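Side-chain contacts in EreC (PDB 6XCQ), which probably hydrolyses the lactone ester of erythromycin and related macrolides, an esterase activity that confers resistance to these antibiotics: residues 108-113 with 118-123; 182-187 with 222-227; 328-331 with 337-340. The protein carries 1 engineered substitution. All coordinates share one frame; numbering follows the deposited sequence.

Contact 1: residues 108-113 with 118-123; sequences SEYLNS and HELERF
The Tyr110 ring has the side chain of Leu120 over one face and the carbonyl oxygen of His118 at its edge, while the Phe123 ring carries the CB of Tyr110 over one of its own faces. These groups join the last turn of helix 101-112 to the loop that runs on to helix 126-146, a helix-loop-helix connection folded back on itself. Leu120 CD1 stands 3.9 Å from the centroid of the Tyr110 ring and 14° off its normal, which identifies a CH-pi contact, and Leu120 CB touches Tyr110 CE1 at 3.7 Å. At the rim the approach is polar: His118 O lies near the ring plane, 3.4 Å from Tyr110 CD1. In a second CH-pi contact Tyr110 is the CH donor, its CB 4.0 Å from the centroid of the Phe123 ring. The two rings are oblique, their planes 50° apart, and neither stack nor meet edge to face. With CG anti to the backbone N (chi1 164°), Tyr110 turns its ring to Leu120, while its CB stays over the face of Phe123. Glu109 adds its CB against Phe123 CE2. The packing continues into helix 126-146, where Ile137 touches Tyr110 and Phe129 touches Leu120. At the helix end Ser113 leaves helical geometry and packs against the His118 imidazole. Lys140 NZ bonds to Ser113 OG and, weakly, to Tyr110 O. That carbonyl oxygen also accepts from Ser113 N and, at 2.9 Å, from Ser113 OG, both on the same face of its plane.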
ATOM      1  N   SER A 108      -5.196   1.223 -14.309  1.00 16.51           N
ATOM      2  CA  SER A 108      -5.436   2.478 -15.014  1.00 20.17           C
ATOM      3  C   SER A 108      -6.230   2.244 -16.290  1.00 17.91           C
ATOM      4  O   SER A 108      -7.123   3.034 -16.625  1.00 19.49           O
ATOM      5  CB  SER A 108      -4.117   3.165 -15.354  1.00 27.91           C
ATOM      6  OG  SER A 108      -3.542   3.746 -14.210  1.00 29.89           O
ATOM      7  N   GLU A 109      -5.892   1.185 -17.032  1.00 18.14           N
ATOM      8  CA  GLU A 109      -6.706   0.789 -18.177  1.00 21.93           C
ATOM      9  C   GLU A 109      -8.159   0.595 -17.772  1.00 25.92           C
ATOM     10  O   GLU A 109      -9.076   0.997 -18.495  1.00 28.34           O
ATOM     11  CB  GLU A 109      -6.186  -0.516 -18.768  1.00 24.30           C
ATOM     12  CG  GLU A 109      -4.976  -0.425 -19.654  1.00 48.79           C
ATOM     13  CD  GLU A 109      -4.685  -1.769 -20.275  1.00 44.06           C
ATOM     14  OE1 GLU A 109      -5.392  -2.133 -21.241  1.00 61.15           O
ATOM     15  OE2 GLU A 109      -3.786  -2.481 -19.769  1.00 45.25           O
ATOM     16  N   TYR A 110      -8.386  -0.058 -16.630  1.00 19.93           N
ATOM     17  CA  TYR A 110      -9.744  -0.238 -16.140  1.00 18.23           C
ATOM     18  C   TYR A 110     -10.433   1.103 -15.938  1.00 19.39           C
ATOM     19  O   TYR A 110     -11.547   1.322 -16.424  1.00 22.82           O
ATOM     20  CB  TYR A 110      -9.722  -1.031 -14.835  1.00 20.40           C
ATOM     21  CG  TYR A 110     -11.009  -0.947 -14.044  1.00 23.26           C
ATOM     22  CD1 TYR A 110     -12.161  -1.608 -14.485  1.00 16.96           C
ATOM     23  CD2 TYR A 110     -11.074  -0.220 -12.857  1.00 18.03           C
ATOM     24  CE1 TYR A 110     -13.351  -1.547 -13.756  1.00 17.77           C
ATOM     25  CE2 TYR A 110     -12.258  -0.159 -12.113  1.00 14.19           C
ATOM     26  CZ  TYR A 110     -13.392  -0.825 -12.572  1.00 21.05           C
ATOM     27  OH  TYR A 110     -14.570  -0.771 -11.856  1.00 19.75           O
ATOM     28  N   LEU A 111      -9.785   2.017 -15.211  1.00 20.07           N
ATOM     29  CA  LEU A 111     -10.419   3.298 -14.914  1.00 22.47           C
ATOM     30  C   LEU A 111     -10.828   4.030 -16.184  1.00 39.78           C
ATOM     31  O   LEU A 111     -11.930   4.586 -16.259  1.00 29.54           O
ATOM     32  CB  LEU A 111      -9.484   4.173 -14.086  1.00 19.16           C
ATOM     33  CG  LEU A 111      -9.277   3.702 -12.646  1.00 18.93           C
ATOM     34  CD1 LEU A 111      -8.417   4.706 -11.892  1.00 22.69           C
ATOM     35  CD2 LEU A 111     -10.617   3.478 -11.945  1.00 26.53           C
ATOM     36  N   ASN A 112      -9.960   4.022 -17.200  1.00 33.79           N
ATOM     37  CA  ASN A 112     -10.175   4.802 -18.411  1.00 38.80           C
ATOM     38  C   ASN A 112     -11.058   4.097 -19.427  1.00 34.54           C
ATOM     39  O   ASN A 112     -11.504   4.739 -20.382  1.00 55.38           O
ATOM     40  CB  ASN A 112      -8.825   5.151 -19.043  1.00 36.01           C
ATOM     41  CG  ASN A 112      -7.972   6.014 -18.139  1.00 42.45           C
ATOM     42  OD1 ASN A 112      -8.413   7.062 -17.674  1.00 50.38           O
ATOM     43  ND2 ASN A 112      -6.746   5.572 -17.871  1.00 47.39           N
ATOM     44  N   SER A 113     -11.327   2.811 -19.243  1.00 34.05           N
ATOM     45  CA  SER A 113     -12.093   2.052 -20.218  1.00 49.45           C
ATOM     46  C   SER A 113     -13.577   2.413 -20.155  1.00 58.43           C
ATOM     47  O   SER A 113     -14.060   3.005 -19.185  1.00 49.35           O
ATOM     48  CB  SER A 113     -11.926   0.559 -19.964  1.00 40.17           C
ATOM     49  OG  SER A 113     -12.695   0.190 -18.832  1.00 59.29           O
ATOM     50  N   HIS A 118     -16.035  -4.236 -19.481  1.00 47.56           N
ATOM     51  CA  HIS A 118     -14.787  -3.788 -18.880  1.00 43.47           C
ATOM     52  C   HIS A 118     -14.807  -3.903 -17.365  1.00 31.24           C
ATOM     53  O   HIS A 118     -14.378  -2.978 -16.666  1.00 28.02           O
ATOM     54  CB  HIS A 118     -14.508  -2.349 -19.296  1.00 38.50           C
ATOM     55  CG  HIS A 118     -14.123  -2.216 -20.737  1.00 70.27           C
ATOM     56  ND1 HIS A 118     -14.206  -1.026 -21.427  1.00 74.56           N
ATOM     57  CD2 HIS A 118     -13.663  -3.132 -21.623  1.00 72.57           C
ATOM     58  CE1 HIS A 118     -13.803  -1.212 -22.672  1.00 78.11           C
ATOM     59  NE2 HIS A 118     -13.474  -2.483 -22.818  1.00 77.51           N
ATOM     60  N   GLU A 119     -15.295  -5.036 -16.863  1.00 26.38           N
ATOM     61  CA  GLU A 119     -15.376  -5.277 -15.429  1.00 24.57           C
ATOM     62  C   GLU A 119     -13.983  -5.290 -14.805  1.00 29.78           C
ATOM     63  O   GLU A 119     -12.991  -5.626 -15.457  1.00 29.06           O
ATOM     64  CB  GLU A 119     -16.066  -6.616 -15.156  1.00 27.69           C
ATOM     65  CG  GLU A 119     -17.417  -6.792 -15.843  1.00 50.05           C
ATOM     66  CD  GLU A 119     -17.302  -7.241 -17.302  1.00 63.77           C
ATOM     67  OE1 GLU A 119     -16.371  -8.012 -17.630  1.00 45.30           O
ATOM     68  OE2 GLU A 119     -18.156  -6.829 -18.117  1.00 67.24           O
ATOM     69  N   LEU A 120     -13.923  -4.952 -13.513  1.00 23.84           N
ATOM     70  CA  LEU A 120     -12.640  -4.882 -12.822  1.00 19.41           C
ATOM     71  C   LEU A 120     -11.947  -6.239 -12.775  1.00 20.92           C
ATOM     72  O   LEU A 120     -10.712  -6.299 -12.797  1.00 22.29           O
ATOM     73  CB  LEU A 120     -12.837  -4.335 -11.406  1.00 20.26           C
ATOM     74  CG  LEU A 120     -11.608  -4.382 -10.481  1.00 16.57           C
ATOM     75  CD1 LEU A 120     -10.465  -3.469 -11.001  1.00 16.39           C
ATOM     76  CD2 LEU A 120     -12.030  -4.001  -9.064  1.00 16.28           C
ATOM     77  N   GLU A 121     -12.716  -7.334 -12.723  1.00 17.94           N
ATOM     78  CA  GLU A 121     -12.119  -8.668 -12.717  1.00 22.16           C
ATOM     79  C   GLU A 121     -11.167  -8.893 -13.892  1.00 20.22           C
ATOM     80  O   GLU A 121     -10.235  -9.690 -13.786  1.00 20.05           O
ATOM     81  CB  GLU A 121     -13.206  -9.741 -12.751  1.00 21.22           C
ATOM     82  CG  GLU A 121     -13.978  -9.908 -11.470  1.00 23.34           C
ATOM     83  CD  GLU A 121     -15.217  -9.052 -11.437  1.00 30.71           C
ATOM     84  OE1 GLU A 121     -15.246  -8.019 -12.144  1.00 20.99           O
ATOM     85  OE2 GLU A 121     -16.164  -9.412 -10.705  1.00 35.58           O
ATOM     86  N   ARG A 122     -11.390  -8.214 -15.014  1.00 22.13           N
ATOM     87  CA  ARG A 122     -10.540  -8.417 -16.187  1.00 25.29           C
ATOM     88  C   ARG A 122      -9.198  -7.713 -16.066  1.00 35.87           C
ATOM     89  O   ARG A 122      -8.272  -8.038 -16.816  1.00 22.31           O
ATOM     90  CB  ARG A 122     -11.244  -7.919 -17.446  1.00 34.21           C
ATOM     91  CG  ARG A 122     -12.549  -8.624 -17.763  1.00 39.19           C
ATOM     92  CD  ARG A 122     -12.341  -9.732 -18.787  1.00 66.13           C
ATOM     93  NE  ARG A 122     -13.467 -10.662 -18.830  1.00 69.97           N
ATOM     94  CZ  ARG A 122     -14.653 -10.386 -19.368  1.00 65.11           C
ATOM     95  NH1 ARG A 122     -15.612 -11.300 -19.357  1.00 61.01           N
ATOM     96  NH2 ARG A 122     -14.882  -9.199 -19.918  1.00 55.56           N
ATOM     97  N   PHE A 123      -9.073  -6.754 -15.149  1.00 19.21           N
ATOM     98  CA  PHE A 123      -7.893  -5.906 -15.073  1.00 19.30           C
ATOM     99  C   PHE A 123      -7.130  -6.085 -13.773  1.00 22.65           C
ATOM    100  O   PHE A 123      -6.221  -5.296 -13.490  1.00 19.07           O
ATOM    101  CB  PHE A 123      -8.280  -4.431 -15.216  1.00 18.78           C
ATOM    102  CG  PHE A 123      -8.947  -4.099 -16.512  1.00 27.88           C
ATOM    103  CD1 PHE A 123     -10.311  -4.299 -16.676  1.00 25.35           C
ATOM    104  CD2 PHE A 123      -8.209  -3.593 -17.576  1.00 27.96           C
ATOM    105  CE1 PHE A 123     -10.932  -3.988 -17.879  1.00 27.19           C
ATOM    106  CE2 PHE A 123      -8.825  -3.282 -18.783  1.00 27.70           C
ATOM    107  CZ  PHE A 123     -10.187  -3.484 -18.933  1.00 31.47           C
TER

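Contact 2: residues 182-187 with 222-227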
ATOM      1  N   LYS A 182      20.786  -8.739 -22.840  1.00 25.96           N
ATOM      2  CA  LYS A 182      19.538  -9.490 -22.960  1.00 23.26           C
ATOM      3  C   LYS A 182      19.660 -10.978 -22.635  1.00 32.14           C
ATOM      4  O   LYS A 182      18.703 -11.527 -22.060  1.00 37.23           O
ATOM      5  CB  LYS A 182      18.958  -9.298 -24.365  1.00 31.74           C
ATOM      6  CG  LYS A 182      17.759 -10.181 -24.676  1.00 47.16           C
ATOM      7  CD  LYS A 182      16.520  -9.361 -24.993  1.00 45.91           C
ATOM      8  CE  LYS A 182      15.508 -10.172 -25.784  1.00 51.05           C
ATOM      9  NZ  LYS A 182      15.137 -11.445 -25.107  1.00 36.75           N
ATOM     10  N   PRO A 183      20.739 -11.693 -22.981  1.00 35.96           N
ATOM     11  CA  PRO A 183      20.820 -13.097 -22.537  1.00 35.79           C
ATOM     12  C   PRO A 183      20.784 -13.233 -21.023  1.00 30.93           C
ATOM     13  O   PRO A 183      20.160 -14.155 -20.486  1.00 32.00           O
ATOM     14  CB  PRO A 183      22.161 -13.573 -23.111  1.00 31.47           C
ATOM     15  CG  PRO A 183      22.466 -12.642 -24.223  1.00 30.25           C
ATOM     16  CD  PRO A 183      21.880 -11.324 -23.842  1.00 37.71           C
ATOM     17  N   HIS A 184      21.450 -12.313 -20.327  1.00 29.74           N
ATOM     18  CA  HIS A 184      21.475 -12.316 -18.871  1.00 25.43           C
ATOM     19  C   HIS A 184      20.076 -12.110 -18.291  1.00 33.92           C
ATOM     20  O   HIS A 184      19.693 -12.795 -17.336  1.00 29.06           O
ATOM     21  CB  HIS A 184      22.466 -11.242 -18.408  1.00 31.74           C
ATOM     22  CG  HIS A 184      22.648 -11.153 -16.925  1.00 47.25           C
ATOM     23  ND1 HIS A 184      23.619 -11.859 -16.249  1.00 44.19           N
ATOM     24  CD2 HIS A 184      22.012 -10.402 -15.992  1.00 40.60           C
ATOM     25  CE1 HIS A 184      23.559 -11.565 -14.960  1.00 43.71           C
ATOM     26  NE2 HIS A 184      22.594 -10.681 -14.779  1.00 30.22           N
ATOM     27  N   VAL A 185      19.285 -11.195 -18.869  1.00 25.93           N
ATOM     28  CA  VAL A 185      17.906 -11.004 -18.414  1.00 29.53           C
ATOM     29  C   VAL A 185      17.083 -12.263 -18.658  1.00 39.04           C
ATOM     30  O   VAL A 185      16.225 -12.631 -17.842  1.00 23.55           O
ATOM     31  CB  VAL A 185      17.262  -9.781 -19.100  1.00 29.51           C
ATOM     32  CG1 VAL A 185      15.739  -9.740 -18.845  1.00 20.24           C
ATOM     33  CG2 VAL A 185      17.910  -8.496 -18.633  1.00 24.04           C
ATOM     34  N   ASP A 186      17.323 -12.936 -19.785  1.00 26.17           N
ATOM     35  CA  ASP A 186      16.536 -14.118 -20.125  1.00 31.34           C
ATOM     36  C   ASP A 186      16.919 -15.305 -19.250  1.00 23.85           C
ATOM     37  O   ASP A 186      16.059 -16.112 -18.877  1.00 35.94           O
ATOM     38  CB  ASP A 186      16.711 -14.448 -21.606  1.00 31.59           C
ATOM     39  CG  ASP A 186      16.021 -13.442 -22.503  1.00 45.49           C
ATOM     40  OD1 ASP A 186      14.855 -13.091 -22.224  1.00 51.18           O
ATOM     41  OD2 ASP A 186      16.640 -12.998 -23.486  1.00 46.42           O
ATOM     42  N   GLU A 187      18.202 -15.422 -18.906  1.00 24.06           N
ATOM     43  CA  GLU A 187      18.602 -16.410 -17.912  1.00 23.39           C
ATOM     44  C   GLU A 187      17.871 -16.169 -16.593  1.00 39.32           C
ATOM     45  O   GLU A 187      17.349 -17.110 -15.980  1.00 37.25           O
ATOM     46  CB  GLU A 187      20.118 -16.356 -17.721  1.00 32.29           C
ATOM     47  CG  GLU A 187      20.674 -17.367 -16.736  1.00 46.78           C
ATOM     48  CD  GLU A 187      21.962 -18.012 -17.220  1.00 44.61           C
ATOM     49  N   VAL A 222      20.725 -10.025 -10.488  1.00 16.21           N
ATOM     50  CA  VAL A 222      20.019  -8.750 -10.466  1.00 16.04           C
ATOM     51  C   VAL A 222      20.966  -7.625 -10.066  1.00 16.99           C
ATOM     52  O   VAL A 222      20.934  -6.537 -10.652  1.00 13.02           O
ATOM     53  CB  VAL A 222      18.784  -8.839  -9.546  1.00 18.53           C
ATOM     54  CG1 VAL A 222      18.240  -7.474  -9.242  1.00 16.75           C
ATOM     55  CG2 VAL A 222      17.692  -9.667 -10.229  1.00 16.76           C
ATOM     56  N   THR A 223      21.848  -7.873  -9.092  1.00 15.06           N
ATOM     57  CA  THR A 223      22.824  -6.851  -8.717  1.00 18.16           C
ATOM     58  C   THR A 223      23.734  -6.490  -9.897  1.00 21.44           C
ATOM     59  O   THR A 223      24.000  -5.309 -10.149  1.00 15.43           O
ATOM     60  CB  THR A 223      23.635  -7.334  -7.510  1.00 16.70           C
ATOM     61  OG1 THR A 223      22.775  -7.404  -6.351  1.00 22.32           O
ATOM     62  CG2 THR A 223      24.766  -6.401  -7.206  1.00 13.41           C
ATOM     63  N   ARG A 224      24.214  -7.495 -10.635  0.63 20.69           N
ATOM     64  CA  ARG A 224      25.036  -7.215 -11.811  0.63 18.10           C
ATOM     65  C   ARG A 224      24.298  -6.307 -12.784  0.63 16.12           C
ATOM     66  O   ARG A 224      24.856  -5.318 -13.278  0.63 18.70           O
ATOM     67  CB  ARG A 224      25.440  -8.523 -12.499  0.63 18.71           C
ATOM     68  CG  ARG A 224      26.479  -8.361 -13.623  0.63 25.29           C
ATOM     69  CD  ARG A 224      25.841  -8.303 -15.014  0.63 25.20           C
ATOM     70  NE  ARG A 224      26.766  -8.694 -16.072  0.63 17.30           N
ATOM     71  CZ  ARG A 224      27.564  -7.856 -16.727  0.63 24.73           C
ATOM     72  NH1 ARG A 224      27.577  -6.557 -16.427  0.63 16.78           N
ATOM     73  NH2 ARG A 224      28.366  -8.324 -17.677  0.63 21.84           N
ATOM     74  N   LEU A 225      23.029  -6.616 -13.052  1.00 16.33           N
ATOM     75  CA  LEU A 225      22.244  -5.808 -13.980  1.00 17.35           C
ATOM     76  C   LEU A 225      22.055  -4.392 -13.467  1.00 21.98           C
ATOM     77  O   LEU A 225      22.109  -3.436 -14.243  1.00 16.71           O
ATOM     78  CB  LEU A 225      20.873  -6.447 -14.203  1.00 21.46           C
ATOM     79  CG  LEU A 225      20.753  -7.281 -15.467  1.00 40.02           C
ATOM     80  CD1 LEU A 225      19.531  -8.165 -15.373  1.00 37.70           C
ATOM     81  CD2 LEU A 225      20.703  -6.389 -16.700  1.00 37.79           C
ATOM     82  N   LYS A 226      21.779  -4.257 -12.168  1.00 16.89           N
ATOM     83  CA  LYS A 226      21.529  -2.950 -11.571  1.00 16.47           C
ATOM     84  C   LYS A 226      22.731  -2.031 -11.712  1.00 15.31           C
ATOM     85  O   LYS A 226      22.584  -0.833 -11.985  1.00 14.41           O
ATOM     86  CB  LYS A 226      21.210  -3.128 -10.095  1.00  8.27           C
ATOM     87  CG  LYS A 226      20.842  -1.852  -9.372  1.00 20.87           C
ATOM     88  CD  LYS A 226      20.695  -2.133  -7.888  1.00 28.03           C
ATOM     89  CE  LYS A 226      21.230  -0.991  -7.050  1.00 35.47           C
ATOM     90  NZ  LYS A 226      20.189   0.039  -6.827  1.00 23.00           N
ATOM     91  N   LEU A 227      23.924  -2.566 -11.468  1.00 13.40           N
ATOM     92  CA  LEU A 227      25.134  -1.750 -11.529  1.00 14.37           C
ATOM     93  C   LEU A 227      25.532  -1.440 -12.971  1.00 14.68           C
ATOM     94  O   LEU A 227      26.058  -0.357 -13.252  1.00 14.02           O
ATOM     95  CB  LEU A 227      26.270  -2.465 -10.793  1.00 17.90           C
ATOM     96  CG  LEU A 227      26.453  -2.234  -9.282  1.00 23.38           C
ATOM     97  CD1 LEU A 227      25.147  -2.189  -8.542  1.00 14.97           C
ATOM     98  CD2 LEU A 227      27.356  -3.305  -8.685  1.00 23.07           C
TER
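His184, Leu225 and Arg224 bury most of the surface here, with Val185 contributing a similar share to Arg224. The imidazole of His184 reaches from helix 182-191 toward helix 212-231 and is met in two ways. Leu225 comes from the opposite direction and meets its edge, CD1 lying near the ring plane 3.4 Å from His184 CD2. Arg224 instead covers a face: its CD is 4.2 Å from the ring centroid and 20° off the normal, so the aliphatic part of the arginine makes a CH-pi contact. This holds for one of the two conformers in which Arg224 is seen; there the chain bends at chi2 (-97°), and the guanidinium plane stands steeply to the imidazole and is not stacked on it. His184 CG is anti to the backbone N, which extends the ring across the interface, where NE2 bonds to the backbone oxygen of Gly221, one turn before Leu225. This polar link and the packing on edge and face together restrain the ring's rotation. Leu225 CD1 also touches Val185 CG2 at 3.7 Å, the two side chains roughly perpendicular to each other. No hydrogen bond joins the two segments themselves.

The helix segments run roughly antiparallel, at 147° between their directions, and their axes approach to 10.8 Å, a spacing bridged by side chains. This is plain helix-helix packing in an all-helical part of the chain: Leu188 extends the interface against Val222 and Leu225, helix 164-177 meets Val185 through Ala171, and helix 244-267 packs along Val222 and Lys226.

Contact 3: residues 328-331 with 337-340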
ATOM      1  N   GLN A 328       7.555   6.349   8.254  1.00 14.12           N
ATOM      2  CA  GLN A 328       8.671   6.912   9.008  1.00 16.16           C
ATOM      3  C   GLN A 328       9.747   7.432   8.063  1.00 20.73           C
ATOM      4  O   GLN A 328      10.385   8.455   8.347  1.00 19.72           O
ATOM      5  CB  GLN A 328       9.252   5.879   9.987  1.00 12.05           C
ATOM      6  CG  GLN A 328      10.369   6.436  10.912  1.00 15.56           C
ATOM      7  CD  GLN A 328      10.775   5.497  12.048  1.00 19.08           C
ATOM      8  OE1 GLN A 328      10.243   4.395  12.186  1.00 18.44           O
ATOM      9  NE2 GLN A 328      11.726   5.941  12.877  1.00 19.53           N
ATOM     10  N   HIS A 329       9.948   6.754   6.925  1.00 16.41           N
ATOM     11  CA  HIS A 329      10.829   7.288   5.890  1.00 18.24           C
ATOM     12  C   HIS A 329      10.267   8.585   5.322  1.00 21.28           C
ATOM     13  O   HIS A 329      10.971   9.596   5.227  1.00 17.21           O
ATOM     14  CB  HIS A 329      11.022   6.272   4.752  1.00 16.69           C
ATOM     15  CG  HIS A 329      11.747   5.018   5.142  1.00 15.18           C
ATOM     16  ND1 HIS A 329      13.111   4.874   5.013  1.00 12.66           N
ATOM     17  CD2 HIS A 329      11.289   3.841   5.633  1.00 12.82           C
ATOM     18  CE1 HIS A 329      13.463   3.661   5.401  1.00 15.25           C
ATOM     19  NE2 HIS A 329      12.375   3.011   5.781  1.00 12.74           N
ATOM     20  N   LEU A 330       8.993   8.570   4.927  1.00 15.72           N
ATOM     21  CA  LEU A 330       8.387   9.749   4.320  1.00 12.58           C
ATOM     22  C   LEU A 330       8.346  10.934   5.271  1.00 16.31           C
ATOM     23  O   LEU A 330       8.480  12.085   4.835  1.00 22.02           O
ATOM     24  CB  LEU A 330       6.976   9.415   3.845  1.00 13.79           C
ATOM     25  CG  LEU A 330       6.900   8.400   2.710  1.00 18.71           C
ATOM     26  CD1 LEU A 330       5.417   8.135   2.372  1.00 15.96           C
ATOM     27  CD2 LEU A 330       7.703   8.904   1.487  1.00 15.69           C
ATOM     28  N   ALA A 331       8.153  10.688   6.563  1.00 15.44           N
ATOM     29  CA  ALA A 331       8.206  11.781   7.534  1.00 18.41           C
ATOM     30  C   ALA A 331       9.573  12.449   7.603  1.00 28.29           C
ATOM     31  O   ALA A 331       9.677  13.539   8.178  1.00 25.32           O
ATOM     32  CB  ALA A 331       7.824  11.282   8.931  1.00 18.08           C
ATOM     33  N   ASP A 337       6.052  17.426   4.060  1.00 25.25           N
ATOM     34  CA  ASP A 337       4.787  17.458   3.335  1.00 25.48           C
ATOM     35  C   ASP A 337       4.080  16.095   3.307  1.00 20.34           C
ATOM     36  O   ASP A 337       3.265  15.846   2.416  1.00 18.02           O
ATOM     37  CB  ASP A 337       5.024  17.960   1.910  1.00 25.23           C
ATOM     38  CG  ASP A 337       6.001  17.088   1.144  1.00 26.64           C
ATOM     39  OD1 ASP A 337       6.468  16.085   1.719  1.00 25.91           O
ATOM     40  OD2 ASP A 337       6.305  17.393  -0.032  1.00 32.57           O
ATOM     41  N   TYR A 338       4.396  15.206   4.245  1.00 20.45           N
ATOM     42  CA  TYR A 338       3.706  13.931   4.404  1.00 20.41           C
ATOM     43  C   TYR A 338       2.755  14.008   5.588  1.00 19.74           C
ATOM     44  O   TYR A 338       3.138  14.486   6.661  1.00 20.19           O
ATOM     45  CB  TYR A 338       4.698  12.786   4.625  1.00 16.14           C
ATOM     46  CG  TYR A 338       4.032  11.466   4.960  1.00 16.61           C
ATOM     47  CD1 TYR A 338       3.203  10.835   4.046  1.00 16.82           C
ATOM     48  CD2 TYR A 338       4.248  10.843   6.185  1.00 15.82           C
ATOM     49  CE1 TYR A 338       2.592   9.607   4.352  1.00 15.76           C
ATOM     50  CE2 TYR A 338       3.653   9.625   6.491  1.00 17.93           C
ATOM     51  CZ  TYR A 338       2.827   9.017   5.575  1.00 17.83           C
ATOM     52  OH  TYR A 338       2.218   7.817   5.893  1.00 16.32           O
ATOM     53  N   ARG A 339       1.524  13.522   5.398  1.00 17.16           N
ATOM     54  CA  ARG A 339       0.550  13.395   6.481  1.00 17.09           C
ATOM     55  C   ARG A 339      -0.038  11.991   6.461  1.00 18.57           C
ATOM     56  O   ARG A 339      -0.226  11.414   5.386  1.00 17.30           O
ATOM     57  CB  ARG A 339      -0.588  14.426   6.352  1.00 25.17           C
ATOM     58  CG  ARG A 339      -0.134  15.871   6.122  1.00 17.73           C
ATOM     59  CD  ARG A 339       0.464  16.542   7.361  1.00 18.04           C
ATOM     60  NE  ARG A 339       0.747  17.944   7.042  1.00 27.63           N
ATOM     61  CZ  ARG A 339       1.936  18.421   6.665  1.00 31.52           C
ATOM     62  NH1 ARG A 339       2.998  17.623   6.594  1.00 24.55           N
ATOM     63  NH2 ARG A 339       2.066  19.707   6.357  1.00 28.62           N
ATOM     64  N   ALA A 340      -0.337  11.447   7.648  1.00 22.35           N
ATOM     65  CA  ALA A 340      -0.850  10.083   7.791  1.00 16.47           C
ATOM     66  C   ALA A 340      -2.139  10.097   8.605  1.00 14.22           C
ATOM     67  O   ALA A 340      -2.143  10.543   9.757  1.00 13.85           O
ATOM     68  CB  ALA A 340       0.182   9.178   8.474  1.00 15.72           C
TER
HETATM   69  O   HOH W   1       7.455  14.596   5.273  1.00 35.86           O
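The end of helix 326-330 faces the start of strand 338-345, with the CA atoms of Ala331 and Tyr338 5.9 Å apart and no direct backbone hydrogen bond between them. A water links the two: it donates to Leu330 O in a short bond of 2.7 Å and accepts from Tyr338 N in a longer one of 3.3 Å.

The side-chain contact is made by Leu330 over one face of the Tyr338 ring. Leu330 CB lies 3.9 Å from the ring centroid and 17° off its normal, the geometry of a CH-pi contact, and CD1 continues across the same ring to touch Tyr338 CE1 at 3.8 Å. With CG anti to the backbone N (chi1 173°), the ring presents this face to Leu330. Its hydroxyl bonds to the backbone oxygen of Leu310, fixing the far end, and Ile62 and Lys312 also touch the tyrosine. Val289 of helix 279-295 also touches Leu330. The strand itself pairs with strand 62-65, Arg339 bonding to Ile62 and Gly64 through the backbone. The arrangement is that of an alpha-beta connection, a short helix turning by a brief loop into an inner strand of the mixed central sheet and packing against that strand's first residue.

The contacts follow one another along the chain as contact 1, contact 2 and contact 3, all in the part belonging to the erythromycin esterase family. Their centres lie 31 to 34 Å apart, and none touches another; the nearest atoms of contacts 2 and 3 are about 14 Å apart. Contacts 1 and 3 fall on opposite sides of the chain's centre. Contact 3 includes strand 338-345 of the central sheet, whereas contact 1 belongs to the helical connection between strands 94-97 and 151-154, neighbours in that sheet. Contact 2, 28 Å from the chain's centre, lies in the helical run between strands 151-154 and 301-304. Each thus joins a different part of the single-chain fold: a strand-to-strand connection, distant helices, and a helix end against the sheet.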